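Local coordinates for protein endo-alpha-mannosidase (Bacteroides thetaiotaomicron, PDB 4ACY) that is an endo-alpha-mannosidase of glycoside hydrolase family 99 that probably cleaves internal alpha-mannoside bonds in N-glycan-like substrates, at residues A[65-70]-A[291-296]; A[87-92]-A[284-289]; A[250-255]-A[297-302]. All coordinates share one frame; numbering follows the deposited sequence. Where two conformers were deposited one is given.

Interaction 1: residues A[65-70]-A[291-296]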
ATOM      1  N   PRO A  65      -1.296  16.629  10.923  1.00 19.71           N
ATOM      2  CA  PRO A  65      -0.357  17.130  11.925  1.00 19.68           C
ATOM      3  C   PRO A  65       1.091  16.987  11.463  1.00 19.58           C
ATOM      4  O   PRO A  65       1.387  16.226  10.528  1.00 21.27           O
ATOM      5  CB  PRO A  65      -0.599  16.234  13.160  1.00 19.40           C
ATOM      6  CG  PRO A  65      -1.799  15.465  12.912  1.00 19.87           C
ATOM      7  CD  PRO A  65      -2.129  15.523  11.424  1.00 19.67           C
ATOM      8  N   ILE A  66       1.983  17.734  12.101  1.00 19.19           N
ATOM      9  CA  ILE A  66       3.416  17.616  11.870  1.00 18.17           C
ATOM     10  C   ILE A  66       4.018  16.865  13.067  1.00 18.79           C
ATOM     11  O   ILE A  66       3.913  17.341  14.195  1.00 18.74           O
ATOM     12  CB  ILE A  66       4.084  19.006  11.735  1.00 18.35           C
ATOM     13  CG1 ILE A  66       3.446  19.812  10.595  1.00 18.58           C
ATOM     14  CG2 ILE A  66       5.566  18.855  11.467  1.00 18.06           C
ATOM     15  CD1 ILE A  66       3.941  21.258  10.521  1.00 18.72           C
ATOM     16  N   ALA A  67       4.632  15.704  12.810  1.00 17.51           N
ATOM     17  CA  ALA A  67       5.045  14.780  13.896  1.00 16.85           C
ATOM     18  C   ALA A  67       6.333  15.214  14.576  1.00 16.23           C
ATOM     19  O   ALA A  67       7.249  15.722  13.922  1.00 16.13           O
ATOM     20  CB  ALA A  67       5.202  13.367  13.345  1.00 17.75           C
ATOM     21  N   LEU A  68       6.413  14.981  15.893  1.00 15.74           N
ATOM     22  CA  LEU A  68       7.643  15.214  16.647  1.00 15.96           C
ATOM     23  C   LEU A  68       8.692  14.141  16.341  1.00 15.62           C
ATOM     24  O   LEU A  68       8.342  12.985  16.029  1.00 16.31           O
ATOM     25  CB  LEU A  68       7.328  15.207  18.149  1.00 16.04           C
ATOM     26  CG  LEU A  68       6.407  16.332  18.654  1.00 16.55           C
ATOM     27  CD1 LEU A  68       5.939  16.009  20.077  1.00 16.87           C
ATOM     28  CD2 LEU A  68       7.131  17.675  18.602  1.00 16.60           C
ATOM     29  N   ALA A  69       9.963  14.537  16.416  1.00 15.33           N
ATOM     30  CA  ALA A  69      11.093  13.606  16.299  1.00 14.73           C
ATOM     31  C   ALA A  69      10.986  12.550  17.399  1.00 14.82           C
ATOM     32  O   ALA A  69      10.507  12.858  18.504  1.00 14.80           O
ATOM     33  CB  ALA A  69      12.429  14.334  16.387  1.00 14.90           C
ATOM     34  N   PRO A  70      11.384  11.305  17.091  1.00 14.58           N
ATOM     35  CA  PRO A  70      11.270  10.261  18.100  1.00 14.13           C
ATOM     36  C   PRO A  70      12.048  10.624  19.354  1.00 14.00           C
ATOM     37  O   PRO A  70      13.235  10.996  19.280  1.00 13.57           O
ATOM     38  CB  PRO A  70      11.867   9.010  17.427  1.00 14.24           C
ATOM     39  CG  PRO A  70      12.629   9.518  16.190  1.00 14.32           C
ATOM     40  CD  PRO A  70      11.949  10.810  15.816  1.00 14.52           C
ATOM     41  N   ARG A 291       7.013  14.970   8.569  1.00 14.68           N
ATOM     42  CA  ARG A 291       8.074  14.525   9.500  1.00 14.75           C
ATOM     43  C   ARG A 291       9.404  15.248   9.224  1.00 14.79           C
ATOM     44  O   ARG A 291      10.329  14.673   8.643  1.00 14.95           O
ATOM     45  CB  ARG A 291       8.270  12.994   9.436  1.00 14.82           C
ATOM     46  CG  ARG A 291       7.017  12.184   9.722  1.00 14.87           C
ATOM     47  CD  ARG A 291       7.282  10.691   9.606  1.00 14.82           C
ATOM     48  NE  ARG A 291       6.084   9.902   9.880  1.00 14.93           N
ATOM     49  CZ  ARG A 291       5.518   9.057   9.021  1.00 15.28           C
ATOM     50  NH1 ARG A 291       6.040   8.879   7.802  1.00 14.70           N
ATOM     51  NH2 ARG A 291       4.438   8.373   9.387  1.00 15.12           N
ATOM     52  N   PRO A 292       9.520  16.513   9.665  1.00 14.95           N
ATOM     53  CA  PRO A 292      10.639  17.363   9.226  1.00 15.55           C
ATOM     54  C   PRO A 292      12.011  16.810   9.609  1.00 15.54           C
ATOM     55  O   PRO A 292      12.999  17.134   8.956  1.00 16.15           O
ATOM     56  CB  PRO A 292      10.391  18.699   9.937  1.00 15.78           C
ATOM     57  CG  PRO A 292       8.962  18.695  10.333  1.00 16.06           C
ATOM     58  CD  PRO A 292       8.473  17.268  10.384  1.00 15.36           C
ATOM     59  N   TRP A 293      12.038  15.986  10.663  1.00 15.52           N
ATOM     60  CA  TRP A 293      13.249  15.373  11.218  1.00 15.05           C
ATOM     61  C   TRP A 293      13.683  14.113  10.461  1.00 15.22           C
ATOM     62  O   TRP A 293      14.751  13.540  10.754  1.00 15.60           O
ATOM     63  CB  TRP A 293      12.990  15.009  12.703  1.00 14.51           C
ATOM     64  CG  TRP A 293      11.668  14.332  12.848  1.00 13.66           C
ATOM     65  CD1 TRP A 293      10.465  14.925  13.104  1.00 13.61           C
ATOM     66  CD2 TRP A 293      11.390  12.942  12.649  1.00 13.44           C
ATOM     67  NE1 TRP A 293       9.462  13.996  13.096  1.00 13.29           N
ATOM     68  CE2 TRP A 293       9.997  12.765  12.824  1.00 13.46           C
ATOM     69  CE3 TRP A 293      12.189  11.819  12.366  1.00 13.66           C
ATOM     70  CZ2 TRP A 293       9.379  11.513  12.726  1.00 13.36           C
ATOM     71  CZ3 TRP A 293      11.578  10.579  12.262  1.00 13.54           C
ATOM     72  CH2 TRP A 293      10.187  10.434  12.435  1.00 13.53           C
ATOM     73  N   ASN A 294      12.876  13.686   9.486  1.00 15.25           N
ATOM     74  CA  ASN A 294      13.045  12.352   8.876  1.00 15.34           C
ATOM     75  C   ASN A 294      13.773  12.363   7.533  1.00 15.64           C
ATOM     76  O   ASN A 294      13.572  11.464   6.707  1.00 15.78           O
ATOM     77  CB  ASN A 294      11.688  11.642   8.740  1.00 15.09           C
ATOM     78  CG  ASN A 294      11.810  10.126   8.566  1.00 14.96           C
ATOM     79  OD1 ASN A 294      12.781   9.492   9.011  1.00 14.70           O
ATOM     80  ND2 ASN A 294      10.807   9.531   7.928  1.00 14.60           N
ATOM     81  N   GLY A 295      14.664  13.330   7.352  1.00 16.05           N
ATOM     82  CA  GLY A 295      15.464  13.430   6.134  1.00 16.39           C
ATOM     83  C   GLY A 295      16.319  12.208   5.818  1.00 16.64           C
ATOM     84  O   GLY A 295      16.625  11.950   4.648  1.00 16.84           O
ATOM     85  N   SER A 296      16.682  11.432   6.837  1.00 17.22           N
ATOM     86  CA  SER A 296      17.516  10.242   6.631  1.00 16.73           C
ATOM     87  C   SER A 296      16.811   9.165   5.792  1.00 16.86           C
ATOM     88  O   SER A 296      17.463   8.323   5.180  1.00 17.11           O
ATOM     89  CB  SER A 296      18.000   9.646   7.964  1.00 17.55           C
ATOM     90  OG  SER A 296      16.945   9.088   8.732  1.00 17.97           O
TER

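Interaction 2: residues A[87-92]-A[284-289]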
ATOM      1  N   ALA A  87      -0.316  18.626   3.022  1.00 17.29           N
ATOM      2  CA  ALA A  87       0.566  17.755   3.810  1.00 17.48           C
ATOM      3  C   ALA A  87       1.328  16.693   3.003  1.00 17.38           C
ATOM      4  O   ALA A  87       1.225  15.479   3.268  1.00 16.92           O
ATOM      5  CB  ALA A  87      -0.228  17.105   4.926  1.00 17.61           C
ATOM      6  N   CYS A  88       2.094  17.163   2.027  1.00 17.21           N
ATOM      7  CA  CYS A  88       2.905  16.313   1.171  1.00 17.04           C
ATOM      8  C   CYS A  88       3.956  17.146   0.458  1.00 16.78           C
ATOM      9  O   CYS A  88       3.787  18.367   0.308  1.00 16.56           O
ATOM     10  CB  CYS A  88       2.039  15.534   0.166  1.00 17.95           C
ATOM     11  SG  CYS A  88       0.636  16.450  -0.478  1.00 19.24           S
ATOM     12  N   ASN A  89       5.047  16.503   0.047  1.00 15.91           N
ATOM     13  CA  ASN A  89       6.140  17.209  -0.611  1.00 16.41           C
ATOM     14  C   ASN A  89       5.948  17.368  -2.121  1.00 16.31           C
ATOM     15  O   ASN A  89       6.642  18.162  -2.751  1.00 16.81           O
ATOM     16  CB  ASN A  89       7.468  16.515  -0.350  1.00 16.19           C
ATOM     17  CG  ASN A  89       7.969  16.732   1.074  1.00 16.54           C
ATOM     18  OD1 ASN A  89       8.944  17.486   1.308  1.00 17.24           O
ATOM     19  ND2 ASN A  89       7.302  16.107   2.029  1.00 15.34           N
ATOM     20  N   PHE A  90       5.059  16.555  -2.687  1.00 16.23           N
ATOM     21  CA  PHE A  90       4.638  16.693  -4.096  1.00 15.87           C
ATOM     22  C   PHE A  90       3.202  17.207  -4.105  1.00 16.31           C
ATOM     23  O   PHE A  90       2.537  17.209  -3.072  1.00 16.71           O
ATOM     24  CB  PHE A  90       4.688  15.321  -4.794  1.00 16.28           C
ATOM     25  CG  PHE A  90       6.081  14.772  -5.012  1.00 16.07           C
ATOM     26  CD1 PHE A  90       6.738  14.040  -4.016  1.00 15.96           C
ATOM     27  CD2 PHE A  90       6.731  14.953  -6.237  1.00 16.43           C
ATOM     28  CE1 PHE A  90       8.024  13.506  -4.230  1.00 16.12           C
ATOM     29  CE2 PHE A  90       8.009  14.431  -6.468  1.00 16.26           C
ATOM     30  CZ  PHE A  90       8.671  13.705  -5.458  1.00 17.06           C
ATOM     31  N   TYR A  91       2.701  17.624  -5.272  1.00 16.02           N
ATOM     32  CA  TYR A  91       1.354  18.168  -5.353  1.00 16.62           C
ATOM     33  C   TYR A  91       0.562  17.384  -6.404  1.00 16.12           C
ATOM     34  O   TYR A  91       1.020  17.260  -7.546  1.00 16.04           O
ATOM     35  CB  TYR A  91       1.401  19.661  -5.718  1.00 17.17           C
ATOM     36  CG  TYR A  91       0.087  20.350  -5.499  1.00 18.11           C
ATOM     37  CD1 TYR A  91      -0.917  20.306  -6.467  1.00 18.76           C
ATOM     38  CD2 TYR A  91      -0.177  21.020  -4.304  1.00 18.91           C
ATOM     39  CE1 TYR A  91      -2.149  20.911  -6.248  1.00 19.45           C
ATOM     40  CE2 TYR A  91      -1.404  21.626  -4.078  1.00 19.48           C
ATOM     41  CZ  TYR A  91      -2.380  21.567  -5.059  1.00 20.06           C
ATOM     42  OH  TYR A  91      -3.600  22.163  -4.845  1.00 22.51           O
ATOM     43  N   PRO A  92      -0.623  16.863  -6.039  1.00 16.50           N
ATOM     44  CA  PRO A  92      -1.345  16.020  -7.009  1.00 16.45           C
ATOM     45  C   PRO A  92      -1.891  16.765  -8.237  1.00 16.89           C
ATOM     46  O   PRO A  92      -2.409  17.885  -8.118  1.00 16.94           O
ATOM     47  CB  PRO A  92      -2.538  15.503  -6.207  1.00 16.55           C
ATOM     48  CG  PRO A  92      -2.103  15.567  -4.754  1.00 16.61           C
ATOM     49  CD  PRO A  92      -1.298  16.871  -4.726  1.00 16.41           C
ATOM     50  N   GLY A 284      10.442   6.326  -4.877  1.00 14.82           N
ATOM     51  CA  GLY A 284      11.233   7.247  -4.069  1.00 14.85           C
ATOM     52  C   GLY A 284      10.629   7.321  -2.680  1.00 14.85           C
ATOM     53  O   GLY A 284       9.721   6.549  -2.342  1.00 15.29           O
ATOM     54  N   TYR A 285      11.127   8.241  -1.863  1.00 14.48           N
ATOM     55  CA  TYR A 285      10.557   8.456  -0.526  1.00 14.63           C
ATOM     56  C   TYR A 285      10.916   9.863  -0.085  1.00 14.30           C
ATOM     57  O   TYR A 285      12.080  10.284  -0.205  1.00 14.75           O
ATOM     58  CB  TYR A 285      11.083   7.440   0.512  1.00 14.58           C
ATOM     59  CG  TYR A 285      10.321   7.561   1.825  1.00 14.51           C
ATOM     60  CD1 TYR A 285      10.574   8.621   2.720  1.00 14.61           C
ATOM     61  CD2 TYR A 285       9.278   6.681   2.118  1.00 14.59           C
ATOM     62  CE1 TYR A 285       9.834   8.758   3.902  1.00 14.40           C
ATOM     63  CE2 TYR A 285       8.520   6.813   3.287  1.00 14.50           C
ATOM     64  CZ  TYR A 285       8.801   7.842   4.177  1.00 14.51           C
ATOM     65  OH  TYR A 285       8.037   7.958   5.330  1.00 14.39           O
ATOM     66  N   ILE A 286       9.915  10.598   0.382  1.00 14.20           N
ATOM     67  CA  ILE A 286      10.159  11.841   1.109  1.00 14.44           C
ATOM     68  C   ILE A 286       8.930  12.245   1.913  1.00 14.54           C
ATOM     69  O   ILE A 286       7.810  12.347   1.380  1.00 14.38           O
ATOM     70  CB  ILE A 286      10.691  13.003   0.210  1.00 14.74           C
ATOM     71  CG1 ILE A 286      10.910  14.262   1.063  1.00 14.90           C
ATOM     72  CG2 ILE A 286       9.725  13.269  -0.962  1.00 14.60           C
ATOM     73  CD1 ILE A 286      11.788  15.360   0.393  1.00 15.30           C
ATOM     74  N   ASP A 287       9.124  12.443   3.216  1.00 14.53           N
ATOM     75  CA  ASP A 287       7.983  12.784   4.067  1.00 14.30           C
ATOM     76  C   ASP A 287       8.283  13.971   4.979  1.00 14.67           C
ATOM     77  O   ASP A 287       7.695  14.090   6.044  1.00 14.15           O
ATOM     78  CB  ASP A 287       7.532  11.567   4.898  1.00 14.67           C
ATOM     79  CG  ASP A 287       8.572  11.132   5.919  1.00 14.83           C
ATOM     80  OD1 ASP A 287       9.648  11.747   5.991  1.00 14.63           O
ATOM     81  OD2 ASP A 287       8.328  10.143   6.629  1.00 15.05           O
ATOM     82  N   THR A 288       9.178  14.851   4.546  1.00 15.13           N
ATOM     83  CA  THR A 288       9.624  15.919   5.438  1.00 15.33           C
ATOM     84  C   THR A 288       8.627  17.039   5.715  1.00 15.48           C
ATOM     85  O   THR A 288       8.872  17.851   6.622  1.00 15.91           O
ATOM     86  CB  THR A 288      10.971  16.516   5.013  1.00 15.60           C
ATOM     87  OG1 THR A 288      10.889  16.946   3.650  1.00 15.32           O
ATOM     88  CG2 THR A 288      12.085  15.491   5.158  1.00 15.41           C
ATOM     89  N   ARG A 289       7.526  17.147   4.967  1.00 15.48           N
ATOM     90  CA  ARG A 289       6.469  18.062   5.387  0.50 15.74           C
ATOM     91  C   ARG A 289       5.799  17.561   6.678  1.00 15.72           C
ATOM     92  O   ARG A 289       5.618  18.335   7.640  1.00 16.15           O
ATOM     93  CB  ARG A 289       5.455  18.304   4.263  0.50 16.02           C
ATOM     94  CG  ARG A 289       6.040  19.092   3.087  0.50 16.24           C
ATOM     95  CD  ARG A 289       5.807  20.585   3.265  0.50 16.64           C
ATOM     96  NE  ARG A 289       4.587  21.011   2.594  0.50 17.14           N
ATOM     97  CZ  ARG A 289       3.985  22.178   2.785  0.50 17.04           C
ATOM     98  NH1 ARG A 289       4.485  23.066   3.640  0.50 17.21           N
ATOM     99  NH2 ARG A 289       2.875  22.455   2.119  0.50 17.00           N
TER
HETATM  100  O   HOH W   1       5.579  13.802   0.632  1.00 16.87           O

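Interaction 3: residues A[250-255]-A[297-302]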
ATOM      1  N   ALA A 250       9.057   1.876   1.073  1.00 14.44           N
ATOM      2  CA  ALA A 250       9.570   2.182  -0.263  1.00 15.24           C
ATOM      3  C   ALA A 250      11.012   2.653  -0.223  1.00 15.54           C
ATOM      4  O   ALA A 250      11.669   2.706  -1.263  1.00 16.69           O
ATOM      5  CB  ALA A 250       8.724   3.229  -0.922  1.00 15.00           C
ATOM      6  N   ALA A 251      11.483   3.043   0.965  1.00 15.64           N
ATOM      7  CA  ALA A 251      12.844   3.580   1.096  1.00 15.78           C
ATOM      8  C   ALA A 251      13.832   2.439   1.312  1.00 15.88           C
ATOM      9  O   ALA A 251      13.759   1.721   2.319  1.00 15.42           O
ATOM     10  CB  ALA A 251      12.921   4.566   2.223  1.00 15.49           C
ATOM     11  N   THR A 252      14.736   2.261   0.344  1.00 16.15           N
ATOM     12  CA  THR A 252      15.703   1.168   0.399  1.00 16.27           C
ATOM     13  C   THR A 252      16.502   1.276   1.694  1.00 16.88           C
ATOM     14  O   THR A 252      16.982   2.359   2.045  1.00 17.16           O
ATOM     15  CB  THR A 252      16.654   1.159  -0.818  1.00 16.83           C
ATOM     16  OG1 THR A 252      17.204   2.465  -0.996  1.00 16.99           O
ATOM     17  CG2 THR A 252      15.906   0.767  -2.072  1.00 17.29           C
ATOM     18  N   GLY A 253      16.585   0.162   2.419  1.00 16.54           N
ATOM     19  CA  GLY A 253      17.392   0.077   3.636  1.00 16.65           C
ATOM     20  C   GLY A 253      16.726   0.597   4.890  1.00 16.61           C
ATOM     21  O   GLY A 253      17.302   0.501   5.969  1.00 16.93           O
ATOM     22  N   PHE A 254      15.512   1.142   4.774  1.00 16.40           N
ATOM     23  CA  PHE A 254      14.812   1.581   5.974  1.00 16.35           C
ATOM     24  C   PHE A 254      14.677   0.432   6.976  1.00 16.41           C
ATOM     25  O   PHE A 254      14.779   0.648   8.189  1.00 16.51           O
ATOM     26  CB  PHE A 254      13.444   2.175   5.656  1.00 16.05           C
ATOM     27  CG  PHE A 254      12.718   2.652   6.872  1.00 15.66           C
ATOM     28  CD1 PHE A 254      13.253   3.682   7.658  1.00 15.58           C
ATOM     29  CD2 PHE A 254      11.532   2.042   7.265  1.00 15.37           C
ATOM     30  CE1 PHE A 254      12.581   4.113   8.827  1.00 15.54           C
ATOM     31  CE2 PHE A 254      10.851   2.464   8.409  1.00 15.79           C
ATOM     32  CZ  PHE A 254      11.382   3.505   9.194  1.00 15.57           C
ATOM     33  N   THR A 255      14.412  -0.767   6.464  1.00 16.55           N
ATOM     34  CA  THR A 255      14.494  -1.988   7.241  1.00 16.92           C
ATOM     35  C   THR A 255      15.348  -2.998   6.468  1.00 17.34           C
ATOM     36  O   THR A 255      15.610  -2.828   5.278  1.00 17.31           O
ATOM     37  CB  THR A 255      13.116  -2.625   7.509  1.00 16.75           C
ATOM     38  OG1 THR A 255      12.523  -3.011   6.271  1.00 16.05           O
ATOM     39  CG2 THR A 255      12.189  -1.684   8.286  1.00 16.68           C
ATOM     40  N   THR A 297      15.481   9.199   5.779  1.00 16.08           N
ATOM     41  CA  THR A 297      14.681   8.218   5.042  1.00 16.12           C
ATOM     42  C   THR A 297      14.436   8.691   3.585  1.00 16.16           C
ATOM     43  O   THR A 297      14.055   7.906   2.718  1.00 16.34           O
ATOM     44  CB  THR A 297      13.335   7.950   5.745  1.00 15.96           C
ATOM     45  OG1 THR A 297      13.553   7.653   7.135  1.00 16.19           O
ATOM     46  CG2 THR A 297      12.609   6.753   5.114  1.00 16.03           C
ATOM     47  N   THR A 298      14.683   9.970   3.319  1.00 15.56           N
ATOM     48  CA  THR A 298      14.491  10.510   1.970  1.00 15.81           C
ATOM     49  C   THR A 298      15.291   9.719   0.922  1.00 15.85           C
ATOM     50  O   THR A 298      16.468   9.397   1.123  1.00 16.28           O
ATOM     51  CB  THR A 298      14.860  12.004   1.912  1.00 15.62           C
ATOM     52  OG1 THR A 298      13.952  12.760   2.736  1.00 16.37           O
ATOM     53  CG2 THR A 298      14.792  12.540   0.456  1.00 15.96           C
ATOM     54  N   ARG A 299      14.643   9.383  -0.185  1.00 16.06           N
ATOM     55  CA  ARG A 299      15.324   8.736  -1.305  1.00 16.51           C
ATOM     56  C   ARG A 299      14.915   9.478  -2.567  1.00 17.18           C
ATOM     57  O   ARG A 299      13.743   9.466  -2.921  1.00 16.72           O
ATOM     58  CB  ARG A 299      14.925   7.249  -1.405  1.00 16.79           C
ATOM     59  CG  ARG A 299      15.247   6.401  -0.168  1.00 16.97           C
ATOM     60  CD  ARG A 299      16.735   6.062  -0.016  1.00 17.30           C
ATOM     61  NE  ARG A 299      16.917   5.223   1.174  1.00 17.11           N
ATOM     62  CZ  ARG A 299      17.128   5.692   2.407  1.00 17.11           C
ATOM     63  NH1 ARG A 299      17.225   6.997   2.623  1.00 16.86           N
ATOM     64  NH2 ARG A 299      17.256   4.846   3.429  1.00 17.38           N
ATOM     65  N   ASP A 300      15.870  10.145  -3.233  1.00 17.86           N
ATOM     66  CA  ASP A 300      15.544  10.905  -4.457  1.00 18.80           C
ATOM     67  C   ASP A 300      15.117   9.987  -5.603  1.00 18.35           C
ATOM     68  O   ASP A 300      15.619   8.877  -5.739  1.00 17.86           O
ATOM     69  CB  ASP A 300      16.729  11.746  -4.944  1.00 20.50           C
ATOM     70  CG  ASP A 300      17.203  12.773  -3.931  1.00 22.14           C
ATOM     71  OD1 ASP A 300      16.451  13.170  -3.004  1.00 22.29           O
ATOM     72  OD2 ASP A 300      18.372  13.199  -4.094  1.00 23.66           O
ATOM     73  N   ARG A 301      14.200  10.464  -6.437  1.00 18.51           N
ATOM     74  CA  ARG A 301      13.701   9.647  -7.548  1.00 18.65           C
ATOM     75  C   ARG A 301      14.705   9.499  -8.694  1.00 19.43           C
ATOM     76  O   ARG A 301      14.634   8.526  -9.446  1.00 19.52           O
ATOM     77  CB  ARG A 301      12.372  10.188  -8.072  1.00 18.03           C
ATOM     78  CG  ARG A 301      11.288  10.219  -7.008  1.00 17.46           C
ATOM     79  CD  ARG A 301       9.912  10.094  -7.623  1.00 17.27           C
ATOM     80  NE  ARG A 301       8.919  10.004  -6.559  1.00 16.86           N
ATOM     81  CZ  ARG A 301       7.646   9.645  -6.723  1.00 16.74           C
ATOM     82  NH1 ARG A 301       7.159   9.355  -7.937  1.00 16.25           N
ATOM     83  NH2 ARG A 301       6.847   9.584  -5.666  1.00 16.23           N
ATOM     84  N   GLU A 302      15.629  10.463  -8.803  1.00 20.19           N
ATOM     85  CA  GLU A 302      16.652  10.475  -9.861  0.50 20.89           C
ATOM     86  C   GLU A 302      16.054  10.188 -11.247  1.00 20.78           C
ATOM     87  O   GLU A 302      16.496   9.285 -11.963  1.00 19.94           O
ATOM     88  CB  GLU A 302      17.807   9.518  -9.532  0.50 21.57           C
ATOM     89  CG  GLU A 302      18.532   9.811  -8.209  0.50 22.25           C
ATOM     90  CD  GLU A 302      19.451  11.027  -8.270  0.50 22.69           C
ATOM     91  OE1 GLU A 302      19.435  11.756  -9.285  0.50 22.99           O
ATOM     92  OE2 GLU A 302      20.197  11.250  -7.289  0.50 23.07           O
TER

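Interaction 1: residues A[65-70]-A[291-296]
Ala69 and Pro70 lie side by side on one face of the Trp293 indole. The CA of Ala69 sits almost straight above the centroid of the five-membered ring, 3.4 Å away, while the CD of Pro70 stands over the six-membered ring, 3.6 Å from its centroid. Both are CH-pi contacts, so each ring of the indole carries one aliphatic carbon. At the stem of the indole the methyl CB of Ala69 also meets Trp293 CG at 3.6 Å; chi1 of 46° sets this CG between the backbone N and the carbonyl carbon of Trp293. The opposite face rests on residues of its own turn, the CB atoms of Arg291 and Asn294. Beside this sandwich Ile66 CG2 presses on Pro292 CD at 3.5 Å, a tight approach in which the two side chains cross at about a right angle.

Residues 291 to 294 form a type I beta turn, closed by the bond from Asn294 N to Arg291 O, within the loop that follows the seventh strand of the (beta/alpha)8 barrel. Its partner leaves the small antiparallel pair 64-66/77-79 in the loop after the first barrel strand.

Outward from the apolar layer, the indole NE1 donates to Ala67 O at 2.9 Å. The oxygen lies in the ring plane, at the indole edge, whereas the donor stands well above the carbonyl plane, 61° out of it. At the polar margin Arg291 turns its guanidinium elsewhere, with NH1 in salt bridges to Asp287 and Glu332.

Interaction 2: residues A[87-92]-A[284-289]
Apolar contacts between the two loops converge on Ile286, whose branches are shared by Phe90 and Asn89. Its CG2 meets Phe90 CE1 at 3.7 Å, the two side chains crossing at about a right angle, and the same methyl lies 4.0 Å from Asn89 CB. The other branch, with CG1 anti to the backbone N (chi1 180°), runs past the Asn89 side chain and brings CG1 to 3.8 Å from Asn89 CG. From the other end of the segment comes the aliphatic part of Arg289, whose CG is 3.7 Å from Asn89 CG. In the conformer given, one of two deposited for Arg289, Asn89 thus lies between Ile286 and Arg289.

One water supplies a polar link between the backbones. It accepts from Asn89 N at 2.8 Å and lies 2.8 Å from Ile286 O, bridging the two segments where no direct bond between them is clear.

Charged and aromatic groups extend the contact at its margins. In the same conformer the bent Arg289 chain carries its guanidinium past Cys88 to a salt bridge with Asp85 and a cation-pi contact with Phe347. Phe90 makes a cation-pi contact with Arg301, which lies in the same long loop as Ile286. Within 284-289, Tyr285 OH donates to Asp287 OD2 at 2.6 Å, arriving from above the carboxylate plane; Arg291 also binds this oxygen through a salt bridge and Asn294 through a hydrogen bond.

Both segments belong to long loops that follow parallel strands, the first and the seventh, at the C-terminal end of a TIM barrel, the end at which active sites of this fold are built.

Interaction 3: residues A[250-255]-A[297-302]
The methyl of Ala251 lies under the side chain of Arg299, with its CB 3.8 Å from Arg299 CG and, farther along, beneath one face of the guanidinium, offset toward the rim. Arg299 bends at its second torsion (chi2 -75°), which turns CD out of the extended course, on the side of Thr252. The outer end of the chain then grips the carbonyl of Thr252 side-on with two nitrogens: NE donates to Thr252 O at 3.0 Å and NH2 to the same Thr252 O at 2.9 Å. The oxygen lies in the guanidinium plane. NE approaches in the carbonyl plane on a lone pair, whereas NH2 is tilted 20° from that plane. The remaining nitrogen turns back on its own chain, NH1 bonding Thr298 O at 2.9 Å as well as Ser296 O, so that backbone carbonyls of both loops fix the rotation of the guanidinium.

The gripped carbonyl belongs to the central peptide of a type II beta turn, Ala251 to Phe254, in which Gly253 has the positive phi of the third position and Phe254 N closes onto Ala251 O. This turn lies in the loop after the sixth strand of the barrel, and Arg299 in the loop after the seventh, so these bonds join neighbouring loops at the C-terminal end of the barrel, where TIM barrels carry their active sites. An alanine at Arg299 would probably leave Thr252 O without either of these donors and open a gap over the Ala251 methyl.

Beside the arginine, Thr297 touches both Ala251 and Phe254 through its CG2, which is 3.6 Å from Ala251 CB and 4.0 Å from Phe254 CD1. Its OG1, near the same ring, is hydrogen-bonded to Asn294 OD1, while the Phe254 ring packs edge-to-face with Phe249.

From the N terminus, the loop after the first barrel strand supplies 65-70 and then 87-92, and the loop after the sixth strand supplies 250-255. All three meet the one long loop after the seventh strand. Interaction 1 closes the widest loop, from 65-70 to 291-296, and encloses that of interaction 2, from 87-92 to 284-289. Interaction 3 closes a short one, starting inside both spans at 250-255 and ending beyond them at 297-302, so it crosses each. Segments 284-289 and 297-302 are further joined by a probable backbone bond, Tyr285 O to Arg299 N. Together the contacts tie together the loops after the first, sixth and seventh strands at the C-terminal end of the barrel.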